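Long-range contacts in pyrroline carboxylate reductase (Plasmodium falciparum, PDB 2RCY), which binds NADP and probably catalyses the NADPH-dependent reduction of pyrroline-5-carboxylate to proline: residues Asn4-Phe9 against Lys31-Tyr36; Ala18-Ile23 against Thr44-Met49; Leu86-Cys91 against Val110-Asn115. One frame throughout, in Å; residues are numbered along the deposited sequence.

Contact 1 of 3, residues Asn4-Phe9 against Lys31-Tyr36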
# COMPACT_ATOMS: atom_id res chain seq x y z
N ASN A 4 36.13 12.46 46.54
CA ASN A 4 36.52 13.85 46.74
C ASN A 4 36.19 14.81 45.59
O ASN A 4 35.98 16.00 45.82
CB ASN A 4 38.01 13.95 47.07
CG ASN A 4 38.32 13.53 48.49
OD1 ASN A 4 37.65 13.96 49.44
ND2 ASN A 4 39.33 12.69 48.65
N ILE A 5 36.15 14.29 44.37
CA ILE A 5 35.87 15.12 43.19
C ILE A 5 34.42 15.60 43.17
O ILE A 5 33.51 14.89 43.59
CB ILE A 5 36.22 14.42 41.85
CG1 ILE A 5 35.45 13.11 41.69
CG2 ILE A 5 37.73 14.21 41.72
CD1 ILE A 5 34.86 12.92 40.31
N LYS A 6 34.23 16.82 42.68
CA LYS A 6 32.91 17.44 42.66
C LYS A 6 32.28 17.33 41.28
O LYS A 6 32.86 17.75 40.28
CB LYS A 6 33.01 18.91 43.10
CG LYS A 6 33.72 19.09 44.44
CD LYS A 6 34.14 20.54 44.65
CE LYS A 6 35.19 20.66 45.75
NZ LYS A 6 36.50 20.09 45.33
N LEU A 7 31.09 16.73 41.24
CA LEU A 7 30.36 16.51 40.00
C LEU A 7 29.25 17.54 39.86
O LEU A 7 28.48 17.76 40.79
CB LEU A 7 29.77 15.09 39.97
CG LEU A 7 29.96 14.21 38.73
CD1 LEU A 7 29.08 12.96 38.84
CD2 LEU A 7 29.66 14.94 37.44
N GLY A 8 29.19 18.18 38.69
CA GLY A 8 28.19 19.21 38.42
C GLY A 8 27.32 18.91 37.22
O GLY A 8 27.82 18.57 36.15
N PHE A 9 26.01 19.04 37.40
CA PHE A 9 25.05 18.78 36.34
C PHE A 9 24.36 20.06 35.88
O PHE A 9 23.56 20.65 36.60
CB PHE A 9 24.01 17.75 36.80
CG PHE A 9 24.55 16.35 36.90
CD1 PHE A 9 25.09 15.88 38.09
CD2 PHE A 9 24.51 15.50 35.80
CE1 PHE A 9 25.60 14.59 38.18
CE2 PHE A 9 25.02 14.20 35.88
CZ PHE A 9 25.56 13.75 37.07
N LYS A 31 27.56 12.60 48.74
CA LYS A 31 26.33 13.36 48.48
C LYS A 31 26.56 14.87 48.45
O LYS A 31 25.94 15.58 47.66
CB LYS A 31 25.26 13.01 49.51
N GLU A 32 27.46 15.35 49.31
CA GLU A 32 27.79 16.77 49.39
C GLU A 32 28.72 17.24 48.26
O GLU A 32 29.11 18.41 48.21
CB GLU A 32 28.38 17.13 50.76
CG GLU A 32 29.49 16.21 51.28
CD GLU A 32 28.96 14.98 52.02
OE1 GLU A 32 29.76 14.05 52.25
OE2 GLU A 32 27.76 14.95 52.37
N ASN A 33 29.07 16.32 47.36
CA ASN A 33 29.92 16.62 46.21
C ASN A 33 29.18 16.50 44.86
O ASN A 33 29.80 16.57 43.80
CB ASN A 33 31.18 15.76 46.22
CG ASN A 33 32.15 16.16 47.32
OD1 ASN A 33 32.10 17.27 47.85
ND2 ASN A 33 33.05 15.24 47.67
N LEU A 34 27.86 16.33 44.93
CA LEU A 34 27.02 16.34 43.73
C LEU A 34 26.23 17.64 43.65
O LEU A 34 25.47 17.98 44.57
CB LEU A 34 26.09 15.13 43.71
CG LEU A 34 26.53 13.88 42.94
CD1 LEU A 34 27.76 13.22 43.57
CD2 LEU A 34 25.39 12.88 42.86
N PHE A 35 26.42 18.37 42.55
CA PHE A 35 25.82 19.69 42.37
C PHE A 35 25.02 19.79 41.07
O PHE A 35 25.23 18.99 40.15
CB PHE A 35 26.89 20.79 42.41
CG PHE A 35 27.73 20.77 43.66
CD1 PHE A 35 28.96 20.12 43.67
CD2 PHE A 35 27.30 21.42 44.81
CE1 PHE A 35 29.75 20.10 44.82
CE2 PHE A 35 28.08 21.41 45.97
CZ PHE A 35 29.31 20.75 45.97
N TYR A 36 24.12 20.77 41.00
CA TYR A 36 23.32 21.02 39.80
C TYR A 36 22.86 22.47 39.70
O TYR A 36 22.80 23.19 40.70
CB TYR A 36 22.11 20.08 39.75
CG TYR A 36 20.88 20.59 40.48
CD1 TYR A 36 20.75 20.44 41.86
CD2 TYR A 36 19.85 21.22 39.79
CE1 TYR A 36 19.62 20.91 42.53
CE2 TYR A 36 18.72 21.69 40.44
CZ TYR A 36 18.61 21.54 41.82
OH TYR A 36 17.50 22.00 42.47

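Contact 2 of 3, residues Ala18-Ile23 against Thr44-Met49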
# COMPACT_ATOMS: atom_id res chain seq x y z
N ALA A 18 17.85 11.58 35.86
CA ALA A 18 18.04 10.12 35.79
C ALA A 18 19.51 9.73 35.96
O ALA A 18 19.82 8.75 36.63
CB ALA A 18 17.48 9.57 34.49
N LEU A 19 20.39 10.52 35.35
CA LEU A 19 21.83 10.29 35.45
C LEU A 19 22.35 10.71 36.82
O LEU A 19 23.18 10.02 37.41
CB LEU A 19 22.58 11.03 34.34
CG LEU A 19 24.07 10.73 34.14
CD1 LEU A 19 24.30 9.28 33.70
CD2 LEU A 19 24.69 11.70 33.15
N ALA A 20 21.86 11.85 37.32
CA ALA A 20 22.28 12.39 38.61
C ALA A 20 21.92 11.44 39.76
O ALA A 20 22.77 11.15 40.60
CB ALA A 20 21.66 13.76 38.84
N HIS A 21 20.68 10.97 39.77
CA HIS A 21 20.21 10.05 40.81
C HIS A 21 20.76 8.64 40.63
O HIS A 21 20.84 7.87 41.59
CB HIS A 21 18.68 10.03 40.87
CG HIS A 21 18.06 11.37 41.15
ND1 HIS A 21 17.07 11.91 40.36
CD2 HIS A 21 18.31 12.28 42.11
CE1 HIS A 21 16.72 13.09 40.83
NE2 HIS A 21 17.46 13.34 41.90
N GLY A 22 21.14 8.30 39.40
CA GLY A 22 21.77 7.02 39.10
C GLY A 22 23.14 6.89 39.73
O GLY A 22 23.51 5.83 40.24
N ILE A 23 23.90 7.99 39.70
CA ILE A 23 25.23 8.05 40.31
C ILE A 23 25.12 8.24 41.83
O ILE A 23 25.92 7.69 42.59
CB ILE A 23 26.10 9.18 39.68
CG1 ILE A 23 26.18 8.99 38.16
CG2 ILE A 23 27.51 9.18 40.27
CD1 ILE A 23 26.55 10.25 37.39
N THR A 44 15.15 17.12 44.15
CA THR A 44 16.34 16.27 44.04
C THR A 44 17.22 16.32 45.30
O THR A 44 17.16 17.29 46.07
CB THR A 44 17.18 16.63 42.78
OG1 THR A 44 18.36 15.83 42.74
CG2 THR A 44 17.57 18.11 42.78
N THR A 45 18.02 15.28 45.49
CA THR A 45 18.94 15.19 46.62
C THR A 45 20.24 15.96 46.37
O THR A 45 20.99 16.24 47.31
CB THR A 45 19.27 13.72 46.97
OG1 THR A 45 19.80 13.05 45.81
CG2 THR A 45 18.03 12.98 47.46
N LEU A 46 20.48 16.32 45.11
CA LEU A 46 21.67 17.07 44.72
C LEU A 46 21.63 18.51 45.19
O LEU A 46 20.55 19.11 45.30
CB LEU A 46 21.87 17.01 43.20
CG LEU A 46 22.60 15.78 42.64
CD1 LEU A 46 21.68 14.57 42.51
CD2 LEU A 46 23.23 16.12 41.30
N ASN A 47 22.81 19.07 45.46
CA ASN A 47 22.93 20.43 45.98
C ASN A 47 22.80 21.49 44.88
O ASN A 47 23.53 21.47 43.89
CB ASN A 47 24.26 20.60 46.72
CG ASN A 47 24.40 19.63 47.89
OD1 ASN A 47 23.65 19.69 48.86
ND2 ASN A 47 25.37 18.73 47.79
N TYR A 48 21.85 22.41 45.07
CA TYR A 48 21.60 23.48 44.11
C TYR A 48 22.73 24.51 44.11
O TYR A 48 23.29 24.84 45.16
CB TYR A 48 20.26 24.16 44.41
CG TYR A 48 19.89 25.27 43.44
CD1 TYR A 48 19.27 24.97 42.22
CD2 TYR A 48 20.15 26.61 43.73
CE1 TYR A 48 18.92 25.98 41.32
CE2 TYR A 48 19.81 27.62 42.84
CZ TYR A 48 19.20 27.30 41.64
OH TYR A 48 18.86 28.30 40.76
N MSE A 49 23.05 25.00 42.92
CA MSE A 49 24.05 26.06 42.76
C MSE A 49 23.46 27.23 41.97
O MSE A 49 22.58 27.04 41.14
CB MSE A 49 25.31 25.51 42.11
CG MSE A 49 26.58 26.07 42.72
SE MSE A 49 27.96 24.71 42.91
CE MSE A 49 28.94 25.51 44.40

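Contact 3 of 3, residues Leu86-Cys91 against Val110-Asn115. With NAP (NADP nicotinamide-adenine-dinucleotide phosphate), chain G.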
# COMPACT_ATOMS: atom_id res chain seq x y z
N LEU A 86 37.42 18.67 33.50
CA LEU A 86 36.82 17.73 32.56
C LEU A 86 35.36 18.07 32.26
O LEU A 86 34.53 18.13 33.16
CB LEU A 86 36.94 16.29 33.08
CG LEU A 86 36.49 15.15 32.15
CD1 LEU A 86 37.45 14.96 30.98
CD2 LEU A 86 36.35 13.85 32.93
N LEU A 87 35.08 18.28 30.98
CA LEU A 87 33.72 18.53 30.51
C LEU A 87 33.16 17.28 29.84
O LEU A 87 33.73 16.79 28.85
CB LEU A 87 33.68 19.72 29.54
CG LEU A 87 32.35 20.06 28.87
CD1 LEU A 87 31.39 20.73 29.85
CD2 LEU A 87 32.58 20.95 27.66
N ILE A 88 32.06 16.76 30.38
CA ILE A 88 31.37 15.64 29.75
C ILE A 88 30.02 16.11 29.20
O ILE A 88 29.24 16.75 29.90
CB ILE A 88 31.25 14.37 30.69
CG1 ILE A 88 29.88 14.25 31.36
CG2 ILE A 88 32.37 14.33 31.72
CD1 ILE A 88 28.97 13.25 30.70
N SER A 89 29.78 15.82 27.93
CA SER A 89 28.54 16.24 27.26
C SER A 89 27.66 15.04 26.95
O SER A 89 28.13 14.05 26.37
CB SER A 89 28.85 17.02 25.98
OG SER A 89 27.66 17.46 25.35
N ILE A 90 26.39 15.12 27.34
CA ILE A 90 25.41 14.08 27.02
C ILE A 90 24.44 14.53 25.93
O ILE A 90 23.48 13.83 25.61
CB ILE A 90 24.64 13.57 28.27
CG1 ILE A 90 23.81 14.69 28.92
CG2 ILE A 90 25.60 12.93 29.28
CD1 ILE A 90 22.67 14.19 29.79
N CYS A 91 24.71 15.71 25.35
CA CYS A 91 23.88 16.28 24.29
C CYS A 91 23.87 15.41 23.04
O CYS A 91 24.93 15.00 22.56
CB CYS A 91 24.34 17.70 23.95
SG CYS A 91 24.03 18.93 25.23
N VAL A 110 34.80 15.15 26.55
CA VAL A 110 34.36 13.77 26.34
C VAL A 110 32.84 13.74 26.09
O VAL A 110 32.07 14.34 26.84
CB VAL A 110 34.80 12.83 27.51
CG1 VAL A 110 34.39 13.39 28.87
CG2 VAL A 110 34.28 11.42 27.32
N TRP A 111 32.44 13.06 25.02
CA TRP A 111 31.03 12.98 24.63
C TRP A 111 30.43 11.63 25.00
O TRP A 111 30.71 10.62 24.36
CB TRP A 111 30.88 13.28 23.14
CG TRP A 111 29.47 13.23 22.60
CD1 TRP A 111 28.32 13.49 23.29
CD2 TRP A 111 29.08 12.95 21.26
NE1 TRP A 111 27.23 13.36 22.46
CE2 TRP A 111 27.67 13.03 21.21
CE3 TRP A 111 29.78 12.61 20.09
CZ2 TRP A 111 26.95 12.79 20.03
CZ3 TRP A 111 29.06 12.38 18.92
CH2 TRP A 111 27.66 12.47 18.91
N VAL A 112 29.61 11.63 26.05
CA VAL A 112 28.99 10.41 26.57
C VAL A 112 27.52 10.36 26.18
O VAL A 112 26.80 11.35 26.30
CB VAL A 112 29.13 10.32 28.12
CG1 VAL A 112 28.57 9.00 28.65
CG2 VAL A 112 30.58 10.49 28.54
N MSE A 113 27.07 9.19 25.71
CA MSE A 113 25.67 8.99 25.37
C MSE A 113 25.02 7.97 26.31
O MSE A 113 25.26 6.77 26.19
CB MSE A 113 25.53 8.57 23.90
CG MSE A 113 24.09 8.48 23.39
SE MSE A 113 22.99 10.04 23.79
CE MSE A 113 24.12 11.45 23.04
N PRO A 114 24.20 8.46 27.25
CA PRO A 114 23.50 7.64 28.24
C PRO A 114 22.07 7.27 27.84
O PRO A 114 21.60 7.67 26.78
CB PRO A 114 23.48 8.55 29.46
CG PRO A 114 23.40 9.94 28.89
CD PRO A 114 23.91 9.89 27.47
N ASN A 115 21.41 6.50 28.70
CA ASN A 115 19.96 6.31 28.63
C ASN A 115 19.32 6.32 30.02
O ASN A 115 20.02 6.16 31.02
CB ASN A 115 19.59 5.05 27.82
CG ASN A 115 20.17 3.77 28.39
OD1 ASN A 115 20.60 3.72 29.54
ND2 ASN A 115 20.17 2.71 27.59
PA NAP G . 14.66 18.20 29.15
O1A NAP G . 13.85 17.25 30.00
O2A NAP G . 13.97 19.34 28.44
O5B NAP G . 15.88 18.76 30.04
C5B NAP G . 16.42 20.06 29.87
C4B NAP G . 16.57 20.69 31.26
O4B NAP G . 17.54 21.74 31.24
C3B NAP G . 15.26 21.28 31.74
O3B NAP G . 14.86 20.63 32.95
C2B NAP G . 15.55 22.75 32.00
O2B NAP G . 14.99 23.19 33.24
C1B NAP G . 17.07 22.84 32.02
N9A NAP G . 17.60 24.12 31.47
C8A NAP G . 17.01 24.93 30.58
N7A NAP G . 17.82 25.98 30.34
C5A NAP G . 18.93 25.83 31.08
C6A NAP G . 20.09 26.57 31.25
N6A NAP G . 20.26 27.73 30.57
N1A NAP G . 21.05 26.13 32.10
C2A NAP G . 20.89 24.99 32.78
N3A NAP G . 19.78 24.25 32.64
C4A NAP G . 18.79 24.64 31.80
O3 NAP G . 15.45 17.34 28.04
PN NAP G . 16.17 15.94 28.40
O1N NAP G . 15.33 14.83 27.83
O2N NAP G . 16.55 15.94 29.86
O5D NAP G . 17.51 16.00 27.52
C5D NAP G . 18.62 16.82 27.87
C4D NAP G . 19.84 16.37 27.06
O4D NAP G . 20.12 15.00 27.33
C3D NAP G . 19.62 16.50 25.56
O3D NAP G . 20.73 17.21 25.00
C2D NAP G . 19.56 15.08 25.03
O2D NAP G . 20.22 14.94 23.77
C1D NAP G . 20.28 14.28 26.10
N1N NAP G . 19.78 12.90 26.22
C2N NAP G . 18.53 12.66 26.64
C3N NAP G . 18.06 11.35 26.76
C7N NAP G . 16.66 11.09 27.24
O7N NAP G . 15.83 12.10 27.49
N7N NAP G . 16.28 9.91 27.43
C4N NAP G . 18.91 10.29 26.45
C5N NAP G . 20.20 10.56 26.02
C6N NAP G . 20.61 11.89 25.91
P2B NAP G . 13.45 23.65 33.38
O1X NAP G . 13.42 24.40 34.69
O2X NAP G . 13.18 24.50 32.17
O3X NAP G . 12.68 22.35 33.41

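Contact 1 of 3, residues Asn4-Phe9 against Lys31-Tyr36
L7 and F35 are laced together where strands 7-10 and 34-37 run parallel in the Rossmann-type sheet: the carbonyl of L7 takes the amide of F35, O to N 2.8 Å, with the L7 amide on N33 O before it and the F9 amide on F35 O after it. The two short strands meet at 24°, and the C-terminal end is the compact one. There F9 and Y36 bring their CB atoms to 4.2 Å, and F35 O sits at the edge of the F9 ring, in its plane, 3.7 Å from CD1. F9 and L7 reach the buried face against helix 14-26, I23 touching both.

Toward the N-terminal end the join opens to solvent. K6 lies alongside the F35 ring, pointing the same way, with its CB 3.9 Å from F35 CE1 near the ring plane; beyond that its chain leads off. N33 sets its CB 3.6 Å from I5 O; with CG beside the backbone N (chi1 -71°), its amide lies by N4, and ND2 bonds to E3 O. Main-chain bonds therefore set the parallel register here, side chains add apolar cover inside, and the N33 amide adds one bond to E3, just ahead of segment 4-9, at the margin.

Contact 2 of 3, residues Ala18-Ile23 against Thr44-Met49
H21, on helix 14-26 of the Rossmann-type nucleotide-binding fold, extends its imidazole to T44, in the loop that leads into strand 47-48. The contact is a small one, carried by a polar pair beside an apolar pair. The H21 and T44 side chains cross obliquely, and the T44 hydroxyl comes up at the edge of the imidazole, near its plane, so that NE2 and OG1 share a hydrogen bond of 2.8 Å; either could be the donor. T44 holds OG1 anti to its backbone N (chi1 177°), and from there the same oxygen accepts the amide of L46 two residues on, which makes an ST turn. That N-H points almost straight at OG1, at 171°, and the hydroxyl thus ties the turn to the helix through a single atom. T45 adds little: its OG1 approaches the same ring edge at CD2, 4.1 Å away.

One residue back on the helix, A20 directs its CB toward the loop, where L46 meets it with both branches. L46 is buried, and it also packs on F9 and L34, so the leucine bridges A20 on the helix and the sheet residues F9 and L34, while T44 rests on L12 and Y36. The imidazole is partly exposed and L119 touches it from elsewhere in the chain. At the fork of L46, CD1 and CD2 each stand 3.8 Å from A20 CB.

Contact 3 of 3, residues Leu86-Cys91 against Val110-Asn115
S89 O is gripped from the neighbouring strand: the amide of V112 bonds to it, N to O 2.9 Å, W111 CA-H leans on it, and CD1 of the W111 indole lies 3.1 Å away, with the oxygen in plane at the ring edge. V112 N stands 22° off the plane of the S89 carbonyl. The same indole then reaches past the end of strand 86-89. W111 sets CG anti to its backbone N (chi1 180°), and its NE1 donates to C91 O over 2.8 Å, a bent bond with the oxygen 30° out of the ring plane. The indole thus meets two carbonyls of the other segment, two residues apart, S89 O through CD1 and C91 O through NE1, and so holds the loop after the strand.

Farther back, V110 N to L87 O and S89 N to V110 O complete the parallel ladder. On the face that carries I88 and V110 these two lie side by side, I88 CG2 on V110 CG1 at 3.6 Å, and I88 CD1 meets V112 obliquely.

Just at and beyond the C-terminal ends of the strands, I90, C91, M113 and P114 form part of the NADP pocket. I90 and P114 cross at about a right angle, CG2 to CG 3.7 Å. M113, a selenomethionine, is bent at chi2 and chi3; its SE stands 3.6 Å from C5N of the nicotinamide ring, and its CE rests near the carbonyls of I90 and C91. P114 O approaches C5N as well, and I90 O lies 3.3 Å from ribose atom C1D.

The pair belongs to the beta-alpha-beta unit of strand 86-89, helix 96-103 and strand 108-113. Strand 61-64 flanks it beyond 86-89, antiparallel strand 123-129 lies beyond 108-113, and F145 of helix 135-146 packs on I88 and V112.

All three contacts build on one mixed sheet. Contact 1 joins strands 7-10 and 34-37, helix 14-26 linking them, and contact 2 sets that helix against the approach to strand 47-48, the next strand outward. Their segments alternate along the chain, their centres are 8 Å apart, and L34 O to N47 N and Y36 O to M49 N are probable hydrogen bonds between them. Contact 3 follows later in sequence, beyond strand 61-64 in the sheet, about 16 Å from both centres; L19 and I90 nevertheless pack together. Contacts 1 and 2 thus assemble the outer side of the sheet without touching the NADP, while contact 3 lines the nicotinamide end of its pocket.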